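Local coordinates for protein GDP-perosamine synthase (Caulobacter crescentus, PDB 3BN1) that transfers an amino group from L-glutamate to GDP-4-keto-6-deoxy-D-mannose, using pyridoxal 5'-phosphate, to make GDP-perosamine for the lipopolysaccharide O-antigen, at residues 46-49 / 55-58; 66-71 / 196-201; 48-53 / 248-253. All blocks are in the same frame, centred on the assembly; numbering follows the deposited sequence.

Contact 1: 46-49 / 55-58; sequences AFAD and HAIA
With CG of F47 roughly anti to the backbone N (chi1 -164°), the ring lies beside strand 55-59, and chi2 of 79° turns it so that an edge, not a face, meets the methyl of A56. The partners are helix 38-51 and strand 55-59, the first strand of the mixed seven-stranded sheet of the fold type I (aspartate aminotransferase) large domain, and the helix packs on one side of this sheet. The backbones come close: the CA atoms of A48 and A56 are 5.1 Å apart, a distance allowed by two methyl side chains, each turned to the other segment, that slip past one another. The two methyls lie alongside each other, CB of A48 3.9 Å from CB of A56. The A56 methyl also lies 4.0 Å from the backbone N of A48. Beside this pair, CD2 of F47 passes 4.4 Å from A56 CB. The ring itself is buried, packs edge-to-face against F182 and reaches M197 and T199 of strand 196-200. H55 turns its side chain to the opposite side of the strand, where NE2 bonds to D203 at the start of helix 203-213. Strand 55-59 is outermost in the sheet within the chain, and side chains satisfy several backbone groups of A56 and A58: R210 and R213 donate to their carbonyl oxygens, while E44, from the same helix as A48, accepts the N-H of A58. Across the contact itself the touch is apolar packing with 115 Å² buried, and the backbone of H55 takes part through its carbonyl carbon, 4.1 Å from CB of A48.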
# COMPACT_ATOMS: atom_id res chain seq x y z
N ALA A 46 -11.16 -17.64 5.75
CA ALA A 46 -11.20 -17.83 7.21
C ALA A 46 -11.63 -16.56 7.91
O ALA A 46 -12.24 -16.58 8.98
CB ALA A 46 -9.78 -18.17 7.68
N PHE A 47 -11.23 -15.42 7.37
CA PHE A 47 -11.51 -14.18 8.10
C PHE A 47 -12.94 -13.79 8.00
O PHE A 47 -13.53 -13.28 8.93
CB PHE A 47 -10.62 -13.02 7.58
CG PHE A 47 -10.58 -11.84 8.53
CD1 PHE A 47 -9.76 -11.89 9.65
CD2 PHE A 47 -11.49 -10.80 8.42
CE1 PHE A 47 -9.77 -10.88 10.61
CE2 PHE A 47 -11.50 -9.76 9.36
CZ PHE A 47 -10.60 -9.78 10.45
N ALA A 48 -13.47 -14.01 6.83
CA ALA A 48 -14.86 -13.72 6.59
C ALA A 48 -15.74 -14.60 7.49
O ALA A 48 -16.75 -14.15 8.04
CB ALA A 48 -15.16 -13.99 5.12
N ASP A 49 -15.35 -15.86 7.62
CA ASP A 49 -16.04 -16.78 8.51
C ASP A 49 -15.85 -16.34 9.96
O ASP A 49 -16.78 -16.38 10.76
CB ASP A 49 -15.46 -18.23 8.42
CG ASP A 49 -15.53 -18.81 7.02
OD1 ASP A 49 -16.36 -18.39 6.19
OD2 ASP A 49 -14.73 -19.75 6.78
N HIS A 55 -18.04 -11.59 2.70
CA HIS A 55 -16.80 -11.28 2.02
C HIS A 55 -15.74 -10.66 2.87
O HIS A 55 -16.03 -9.88 3.77
CB HIS A 55 -17.09 -10.28 0.92
CG HIS A 55 -18.31 -10.59 0.12
ND1 HIS A 55 -18.31 -11.52 -0.90
CD2 HIS A 55 -19.56 -10.08 0.16
CE1 HIS A 55 -19.53 -11.61 -1.41
NE2 HIS A 55 -20.29 -10.71 -0.81
N ALA A 56 -14.51 -10.93 2.48
CA ALA A 56 -13.38 -10.26 3.13
C ALA A 56 -12.35 -10.00 2.02
O ALA A 56 -12.01 -10.89 1.22
CB ALA A 56 -12.82 -11.04 4.25
N ILE A 57 -11.93 -8.75 1.95
CA ILE A 57 -10.99 -8.24 0.94
C ILE A 57 -9.69 -7.79 1.59
O ILE A 57 -9.65 -6.78 2.30
CB ILE A 57 -11.66 -7.05 0.15
CG1 ILE A 57 -12.95 -7.47 -0.60
CG2 ILE A 57 -10.68 -6.51 -0.93
CD1 ILE A 57 -14.29 -7.42 0.21
N ALA A 58 -8.64 -8.59 1.40
CA ALA A 58 -7.32 -8.39 1.98
C ALA A 58 -6.62 -7.24 1.25
O ALA A 58 -6.57 -7.18 0.03
CB ALA A 58 -6.50 -9.63 1.82

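Contact 2: 66-71 / 196-201; sequences LHLALV and GMITTN
A69 on helix 62-72 and I198 on strand 196-200 are the nearest residues of the two backbones, their CA atoms 7.0 Å apart. The strand is extended at I198, and on the helix the regular turn is kept by bonds from L70 N to L66 O and from V71 N to H67 O. The spacing is spanned by side chains. I198 reaches across with its CD1 methyl leading, toward L68 and A69. This methyl lies 3.5 Å from CD2 of L68 and 3.7 Å from CG of the same leucine, whose side chain crosses that of I198 at about a right angle. Because the L68 branch point stands anti to the backbone N (chi1 179°), its CD2 methyl can lie against the isoleucine tip. On I198, CG1, which carries CD1, is anti to the carbonyl carbon (chi1 -51°), and CG2 parts from it to meet A69 CB at 4.1 Å. CD1 also comes 3.9 Å from the backbone N of A69. All three residues are buried, and the side chains meet by apolar packing alone. The contact belongs to the core of the large domain: strand 196-200 runs antiparallel between strands 55-59 and 179-183, and helix 203-213 flanks the same layer, touching L68 through L212 and I198 through M209. L66 reaches T181 of strand 179-183, and L70 and V71 pack on helix 90-98.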
# COMPACT_ATOMS: atom_id res chain seq x y z
N LEU A 66 -9.32 1.45 4.60
CA LEU A 66 -10.32 2.48 4.74
C LEU A 66 -10.56 3.25 3.46
O LEU A 66 -11.69 3.46 3.03
CB LEU A 66 -9.84 3.44 5.83
CG LEU A 66 -10.11 2.90 7.23
CD1 LEU A 66 -9.35 3.76 8.34
CD2 LEU A 66 -11.62 2.85 7.51
N HIS A 67 -9.48 3.75 2.86
CA HIS A 67 -9.59 4.49 1.61
C HIS A 67 -10.36 3.66 0.59
O HIS A 67 -11.32 4.14 -0.02
CB HIS A 67 -8.18 4.92 1.03
CG HIS A 67 -8.25 5.76 -0.23
ND1 HIS A 67 -7.22 5.83 -1.16
CD2 HIS A 67 -9.21 6.61 -0.69
CE1 HIS A 67 -7.57 6.65 -2.15
NE2 HIS A 67 -8.77 7.13 -1.88
N LEU A 68 -9.92 2.42 0.40
CA LEU A 68 -10.57 1.59 -0.57
C LEU A 68 -12.08 1.46 -0.29
O LEU A 68 -12.92 1.60 -1.19
CB LEU A 68 -9.92 0.20 -0.56
CG LEU A 68 -10.53 -0.83 -1.52
CD1 LEU A 68 -10.38 -0.31 -2.98
CD2 LEU A 68 -9.74 -2.11 -1.34
N ALA A 69 -12.46 1.13 0.95
CA ALA A 69 -13.90 0.94 1.21
C ALA A 69 -14.72 2.22 0.95
O ALA A 69 -15.86 2.20 0.43
CB ALA A 69 -14.05 0.48 2.68
N LEU A 70 -14.18 3.38 1.32
CA LEU A 70 -14.93 4.63 1.12
C LEU A 70 -15.13 4.86 -0.37
O LEU A 70 -16.19 5.25 -0.86
CB LEU A 70 -14.13 5.80 1.64
CG LEU A 70 -14.07 5.79 3.16
CD1 LEU A 70 -13.04 6.77 3.73
CD2 LEU A 70 -15.47 5.95 3.85
N VAL A 71 -14.04 4.67 -1.11
CA VAL A 71 -14.15 4.92 -2.55
C VAL A 71 -15.20 3.96 -3.13
O VAL A 71 -16.11 4.40 -3.85
CB VAL A 71 -12.80 4.80 -3.25
CG1 VAL A 71 -13.02 4.88 -4.78
CG2 VAL A 71 -11.82 5.95 -2.79
N GLY A 196 -4.17 -5.34 5.98
CA GLY A 196 -5.48 -4.78 6.34
C GLY A 196 -6.58 -5.70 5.73
O GLY A 196 -6.33 -6.59 4.90
N MET A 197 -7.81 -5.46 6.08
CA MET A 197 -8.84 -6.26 5.46
C MET A 197 -10.13 -5.44 5.48
O MET A 197 -10.38 -4.64 6.39
CB MET A 197 -9.04 -7.51 6.33
CG MET A 197 -10.15 -8.47 5.83
SD MET A 197 -9.34 -9.59 4.61
CE MET A 197 -8.27 -10.63 5.51
N ILE A 198 -10.97 -5.66 4.47
CA ILE A 198 -12.34 -5.07 4.49
C ILE A 198 -13.34 -6.23 4.57
O ILE A 198 -13.19 -7.22 3.83
CB ILE A 198 -12.70 -4.28 3.19
CG1 ILE A 198 -11.59 -3.27 2.86
CG2 ILE A 198 -14.12 -3.62 3.28
CD1 ILE A 198 -11.74 -2.68 1.48
N THR A 199 -14.39 -6.06 5.39
CA THR A 199 -15.43 -7.07 5.49
C THR A 199 -16.78 -6.45 5.09
O THR A 199 -16.99 -5.24 5.25
CB THR A 199 -15.52 -7.71 6.88
OG1 THR A 199 -15.73 -6.69 7.84
CG2 THR A 199 -14.27 -8.50 7.23
N THR A 200 -17.58 -7.26 4.41
CA THR A 200 -18.86 -6.83 3.96
C THR A 200 -19.77 -7.97 3.56
O THR A 200 -19.32 -9.07 3.24
CB THR A 200 -18.79 -5.82 2.81
OG1 THR A 200 -20.09 -5.23 2.63
CG2 THR A 200 -18.38 -6.50 1.46
N ASN A 201 -21.07 -7.73 3.63
CA ASN A 201 -21.99 -8.77 3.18
C ASN A 201 -22.50 -8.48 1.78
O ASN A 201 -22.92 -9.40 1.11
CB ASN A 201 -23.15 -9.00 4.16
CG ASN A 201 -22.73 -9.84 5.38
OD1 ASN A 201 -22.19 -10.94 5.25
ND2 ASN A 201 -22.92 -9.29 6.58

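Contact 3: 48-53 / 248-253; sequences ADYCGV and RVDEHL
Y50, the last-turn tyrosine of helix 38-51, makes the apolar contact by reaching out to V249 and L253 on the first turns of helix 249-266. Its CG lies anti to the backbone N (chi1 -179°), which extends the ring straight across a backbone gap of 9.5 Å between the CA atoms of Y50 and V249. CG1 of V249 lies 3.5 Å from CE1 of Y50, approaching the ring obliquely. The second methyl, CG2, packs 3.7 Å from the tyrosine OH. One turn on, CD1 of L253 is 3.4 Å from the same OH, so the phenol end is bordered by two aliphatic side chains that come to meet it. In the fold, this joins the end of a helix lying on the large-domain sheet to the long helix that, as in other fold type I aminotransferases, leads towards the C-terminal part. Among the polar groups, D250, on the exposed side, brings OD1 near the plane of the Y50 ring at its edge, but 4.2 Å from Y50 OH, too far for a hydrogen bond. Other polar and charged contacts hold each side separately. K172 donates to the carbonyl O of Y50 and makes a cation-pi contact with its ring; R248, at the N-cap position of helix 249-266, forms a salt bridge with D17 through NE. Backbone bonds end the first helix in a Schellman motif: V53 N reaches back to A48 O at 2.8 Å, G52 N bonds weakly to D49 O, and G52 takes a positive phi of 73°.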
# COMPACT_ATOMS: atom_id res chain seq x y z
N ALA A 48 -13.47 -14.01 6.83
CA ALA A 48 -14.86 -13.72 6.59
C ALA A 48 -15.74 -14.60 7.49
O ALA A 48 -16.75 -14.15 8.04
CB ALA A 48 -15.16 -13.99 5.12
N ASP A 49 -15.35 -15.86 7.62
CA ASP A 49 -16.04 -16.78 8.51
C ASP A 49 -15.85 -16.34 9.96
O ASP A 49 -16.78 -16.38 10.76
CB ASP A 49 -15.46 -18.23 8.42
CG ASP A 49 -15.53 -18.81 7.02
OD1 ASP A 49 -16.36 -18.39 6.19
OD2 ASP A 49 -14.73 -19.75 6.78
N TYR A 50 -14.65 -15.94 10.34
CA TYR A 50 -14.48 -15.56 11.73
C TYR A 50 -15.35 -14.38 12.08
O TYR A 50 -15.96 -14.35 13.15
CB TYR A 50 -13.03 -15.28 11.99
CG TYR A 50 -12.77 -14.90 13.42
CD1 TYR A 50 -12.88 -15.83 14.44
CD2 TYR A 50 -12.45 -13.59 13.75
CE1 TYR A 50 -12.59 -15.46 15.78
CE2 TYR A 50 -12.15 -13.22 15.06
CZ TYR A 50 -12.24 -14.16 16.07
OH TYR A 50 -11.99 -13.78 17.38
N CYS A 51 -15.48 -13.46 11.15
CA CYS A 51 -16.38 -12.34 11.34
C CYS A 51 -17.85 -12.62 11.05
O CYS A 51 -18.72 -11.77 11.30
CB CYS A 51 -15.98 -11.16 10.45
SG CYS A 51 -14.38 -10.52 11.08
N GLY A 52 -18.12 -13.77 10.47
CA GLY A 52 -19.50 -14.12 10.17
C GLY A 52 -20.07 -13.31 9.00
O GLY A 52 -21.27 -13.08 8.91
N VAL A 53 -19.26 -12.99 8.01
CA VAL A 53 -19.82 -12.21 6.90
C VAL A 53 -19.50 -12.95 5.62
O VAL A 53 -18.71 -13.89 5.64
CB VAL A 53 -19.16 -10.82 6.78
CG1 VAL A 53 -19.45 -9.94 7.95
CG2 VAL A 53 -17.67 -10.96 6.56
N ARG A 248 -4.84 -18.98 15.51
CA ARG A 248 -4.63 -19.01 16.94
C ARG A 248 -5.28 -17.82 17.58
O ARG A 248 -4.89 -17.44 18.68
CB ARG A 248 -3.12 -19.06 17.20
CG ARG A 248 -2.59 -20.53 17.20
CD ARG A 248 -1.12 -20.64 17.50
NE ARG A 248 -0.80 -20.18 18.85
CZ ARG A 248 -1.04 -20.91 19.94
NH1 ARG A 248 -0.73 -20.42 21.13
NH2 ARG A 248 -1.59 -22.11 19.81
N VAL A 249 -6.26 -17.25 16.91
CA VAL A 249 -6.91 -16.03 17.40
C VAL A 249 -7.46 -16.19 18.81
O VAL A 249 -7.26 -15.35 19.69
CB VAL A 249 -8.02 -15.52 16.45
CG1 VAL A 249 -9.28 -16.37 16.59
CG2 VAL A 249 -8.39 -14.08 16.81
N ASP A 250 -8.13 -17.31 19.05
CA ASP A 250 -8.69 -17.55 20.37
C ASP A 250 -7.66 -17.61 21.48
O ASP A 250 -7.91 -17.07 22.56
CB ASP A 250 -9.65 -18.74 20.37
CG ASP A 250 -10.91 -18.42 19.61
OD1 ASP A 250 -11.28 -17.24 19.62
OD2 ASP A 250 -11.53 -19.34 19.03
N GLU A 251 -6.48 -18.19 21.21
CA GLU A 251 -5.37 -18.24 22.18
C GLU A 251 -4.79 -16.88 22.40
O GLU A 251 -4.51 -16.49 23.54
CB GLU A 251 -4.24 -19.14 21.69
CG GLU A 251 -4.65 -20.59 21.42
CD GLU A 251 -5.58 -20.76 20.21
OE1 GLU A 251 -6.02 -19.74 19.63
OE2 GLU A 251 -5.89 -21.93 19.85
N HIS A 252 -4.59 -16.16 21.30
CA HIS A 252 -4.12 -14.78 21.40
C HIS A 252 -5.04 -13.91 22.29
O HIS A 252 -4.58 -13.21 23.21
CB HIS A 252 -4.10 -14.16 20.00
CG HIS A 252 -3.02 -14.72 19.13
ND1 HIS A 252 -1.75 -14.98 19.61
CD2 HIS A 252 -2.99 -15.06 17.82
CE1 HIS A 252 -1.00 -15.47 18.64
NE2 HIS A 252 -1.73 -15.52 17.54
N LEU A 253 -6.35 -13.99 22.03
CA LEU A 253 -7.35 -13.25 22.82
C LEU A 253 -7.37 -13.70 24.30
O LEU A 253 -7.44 -12.87 25.19
CB LEU A 253 -8.77 -13.40 22.22
CG LEU A 253 -8.91 -12.82 20.80
CD1 LEU A 253 -10.22 -13.22 20.19
CD2 LEU A 253 -8.73 -11.27 20.85

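From the N terminus, helix 38-51 opens both contact 1 and contact 3, which share A48 and D49. Contact 1 closes first, across five residues, folding the helix back on strand 55-59. Helix 62-72 then opens contact 2, which closes 124 residues later on strand 196-200, after most of the large-domain sheet has been laid down. Contact 3 closes last, over 194 residues, and its loop encloses the whole of contact 2. Contacts 1 and 2 join where the strands pair, through I57 N to I198 O and H55 N to T200 O; V53 of contact 3 packs on T199 and N201. Helices 38-51 and 62-72 lie on opposite faces of the sheet, while contact 3 ties on helix 249-266.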